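Local coordinates for protein thiosulfate reductase (PDB 2VPZ) that probably works as a molybdenum oxidoreductase that reduces polysulfide or thiosulfate, carrying two molybdopterin guanine dinucleotides and an iron-sulfur cluster, at residues T305-A309 with Q310-E314. Sequence-based numbering, arbitrary orientation.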
ATOM      1  N   THR A 305     -32.276   6.281 -21.225  1.00 52.11           N
ATOM      2  CA  THR A 305     -30.833   6.131 -21.065  1.00 50.98           C
ATOM      3  C   THR A 305     -30.434   5.300 -19.825  1.00 50.60           C
ATOM      4  O   THR A 305     -29.536   4.430 -19.846  1.00 49.58           O
ATOM      5  CB  THR A 305     -30.285   7.613 -21.118  1.00 51.09           C
ATOM      6  OG1 THR A 305     -29.597   7.851 -22.343  1.00 50.36           O
ATOM      7  CG2 THR A 305     -29.503   7.971 -19.870  1.00 49.63           C
ATOM      8  N   GLU A 306     -31.170   5.561 -18.764  1.00 50.38           N
ATOM      9  CA  GLU A 306     -31.025   4.892 -17.496  1.00 49.85           C
ATOM     10  C   GLU A 306     -29.905   5.436 -16.632  1.00 49.71           C
ATOM     11  O   GLU A 306     -29.542   4.852 -15.613  1.00 50.28           O
ATOM     12  CB  GLU A 306     -30.893   3.404 -17.720  1.00 50.55           C
ATOM     13  CG  GLU A 306     -32.224   2.699 -17.755  1.00 50.60           C
ATOM     14  CD  GLU A 306     -32.066   1.206 -17.786  1.00 51.58           C
ATOM     15  OE1 GLU A 306     -31.040   0.733 -17.254  1.00 52.33           O
ATOM     16  OE2 GLU A 306     -32.963   0.526 -18.329  1.00 51.22           O
ATOM     17  N   ILE A 307     -29.360   6.561 -17.073  1.00 49.80           N
ATOM     18  CA  ILE A 307     -28.313   7.303 -16.373  1.00 49.87           C
ATOM     19  C   ILE A 307     -29.103   8.377 -15.574  1.00 50.35           C
ATOM     20  O   ILE A 307     -29.948   9.065 -16.168  1.00 49.79           O
ATOM     21  CB  ILE A 307     -27.368   8.008 -17.392  1.00 49.93           C
ATOM     22  CG1 ILE A 307     -26.537   6.977 -18.136  1.00 50.17           C
ATOM     23  CG2 ILE A 307     -26.533   9.118 -16.697  1.00 49.23           C
ATOM     24  CD1 ILE A 307     -26.066   7.493 -19.480  1.00 50.86           C
ATOM     25  N   PRO A 308     -28.846   8.542 -14.244  1.00 50.66           N
ATOM     26  CA  PRO A 308     -29.595   9.560 -13.472  1.00 50.97           C
ATOM     27  C   PRO A 308     -29.561  11.001 -14.077  1.00 50.76           C
ATOM     28  O   PRO A 308     -28.561  11.392 -14.688  1.00 50.09           O
ATOM     29  CB  PRO A 308     -28.969   9.501 -12.065  1.00 50.82           C
ATOM     30  CG  PRO A 308     -28.244   8.144 -12.009  1.00 50.49           C
ATOM     31  CD  PRO A 308     -27.763   7.948 -13.445  1.00 50.35           C
ATOM     32  N   ALA A 309     -30.629  11.788 -13.917  1.00 51.55           N
ATOM     33  CA  ALA A 309     -30.660  13.153 -14.473  1.00 51.53           C
ATOM     34  C   ALA A 309     -29.577  14.131 -13.938  1.00 51.67           C
ATOM     35  O   ALA A 309     -29.132  15.008 -14.685  1.00 51.58           O
ATOM     36  CB  ALA A 309     -32.073  13.774 -14.315  1.00 50.97           C
ATOM     37  N   GLN A 310     -29.160  13.981 -12.673  1.00 52.51           N
ATOM     38  CA  GLN A 310     -28.114  14.832 -12.037  1.00 54.18           C
ATOM     39  C   GLN A 310     -26.773  14.591 -12.763  1.00 54.14           C
ATOM     40  O   GLN A 310     -26.073  15.547 -13.163  1.00 53.08           O
ATOM     41  CB  GLN A 310     -27.984  14.557 -10.521  1.00 56.46           C
ATOM     42  CG  GLN A 310     -26.916  15.408  -9.751  1.00 61.12           C
ATOM     43  CD  GLN A 310     -27.208  16.926  -9.666  1.00 64.50           C
ATOM     44  OE1 GLN A 310     -27.349  17.611 -10.692  1.00 66.74           O
ATOM     45  NE2 GLN A 310     -27.287  17.453  -8.433  1.00 66.26           N
ATOM     46  N   VAL A 311     -26.434  13.315 -12.939  1.00 54.09           N
ATOM     47  CA  VAL A 311     -25.241  12.908 -13.674  1.00 52.67           C
ATOM     48  C   VAL A 311     -25.291  13.515 -15.104  1.00 52.28           C
ATOM     49  O   VAL A 311     -24.308  14.114 -15.529  1.00 52.52           O
ATOM     50  CB  VAL A 311     -25.124  11.349 -13.736  1.00 52.30           C
ATOM     51  CG1 VAL A 311     -23.939  10.922 -14.640  1.00 51.68           C
ATOM     52  CG2 VAL A 311     -24.955  10.796 -12.324  1.00 52.21           C
ATOM     53  N   ILE A 312     -26.407  13.419 -15.837  1.00 51.92           N
ATOM     54  CA  ILE A 312     -26.465  14.013 -17.196  1.00 52.01           C
ATOM     55  C   ILE A 312     -26.138  15.532 -17.230  1.00 52.89           C
ATOM     56  O   ILE A 312     -25.414  16.015 -18.115  1.00 52.88           O
ATOM     57  CB  ILE A 312     -27.835  13.728 -17.907  1.00 50.43           C
ATOM     58  CG1 ILE A 312     -28.044  12.206 -17.994  1.00 49.68           C
ATOM     59  CG2 ILE A 312     -27.880  14.476 -19.275  1.00 49.17           C
ATOM     60  CD1 ILE A 312     -29.305  11.688 -18.694  1.00 46.28           C
ATOM     61  N   ARG A 313     -26.665  16.253 -16.245  1.00 53.48           N
ATOM     62  CA  ARG A 313     -26.436  17.687 -16.017  1.00 54.90           C
ATOM     63  C   ARG A 313     -24.979  18.024 -15.652  1.00 55.14           C
ATOM     64  O   ARG A 313     -24.351  18.894 -16.277  1.00 55.84           O
ATOM     65  CB  ARG A 313     -27.326  18.209 -14.898  1.00 56.19           C
ATOM     66  CG  ARG A 313     -28.502  18.928 -15.419  1.00 57.02           C
ATOM     67  CD  ARG A 313     -29.295  19.696 -14.409  1.00 57.46           C
ATOM     68  NE  ARG A 313     -30.629  19.716 -14.960  1.00 57.97           N
ATOM     69  CZ  ARG A 313     -31.579  18.854 -14.647  1.00 58.46           C
ATOM     70  NH1 ARG A 313     -31.351  17.913 -13.741  1.00 58.29           N
ATOM     71  NH2 ARG A 313     -32.722  18.877 -15.318  1.00 58.90           N
ATOM     72  N   GLU A 314     -24.477  17.364 -14.613  1.00 55.30           N
ATOM     73  CA  GLU A 314     -23.096  17.522 -14.131  1.00 56.42           C
ATOM     74  C   GLU A 314     -22.078  17.296 -15.266  1.00 56.57           C
ATOM     75  O   GLU A 314     -21.144  18.090 -15.428  1.00 57.29           O
ATOM     76  CB  GLU A 314     -22.804  16.556 -12.969  1.00 58.01           C
ATOM     77  CG  GLU A 314     -22.993  17.118 -11.551  1.00 61.27           C
ATOM     78  CD  GLU A 314     -23.029  16.045 -10.428  1.00 63.69           C
ATOM     79  OE1 GLU A 314     -22.224  15.076 -10.459  1.00 64.39           O
ATOM     80  OE2 GLU A 314     -23.866  16.201  -9.507  1.00 64.58           O
TER
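A hydrophobic staple between Ile307 and Ile312 marks the start of helix 309-320, which follows helix 298-305 after a short irregular link, with Pro308 at the N-cap position. Pro308 O accepts the amide of Ile312 N at 3.2 Å, in its own carbonyl plane and nearly straight (N-H...O 163°), and the next bond of the helix, from Arg313 N to Ala309 O, has the same length with its donor tilted from that carbonyl plane. Ile307, just ahead of the N-cap position, reaches forward onto this first turn. Its chi1 of -69° sets CG1 beside the backbone N and leaves CG2 anti to it, turned toward the helix, where that methyl lies 3.7 Å from Ile312 CG1 and 3.8 Å from Val311 CG1, crossing both side chains at about a right angle. Ile312 reaches farther, its CD1 meeting Thr305 CG2 tip to tip at 3.9 Å, and Leu260 of helix 257-270 touches all three of Thr305, Ile307 and Ile312. Cutting Ile312 back to an alanine would probably cost Ile307 half of its packing on the helix and Thr305 CG2 its contact with CD1, opening a gap beside Leu260. Pro308 and Val311 lie side by side, pointing the same way, CD to CG2 4.2 Å. Arg313 NH1 lies obliquely 3.8 Å from Ala309 O, while its NH2 forms a salt bridge with Glu299 of the preceding helix. Positive phi at Glu306 (81°) ends helix 298-305, and the tight link to the next helix is closed by the hydrophobic staple typical of helix N-termini.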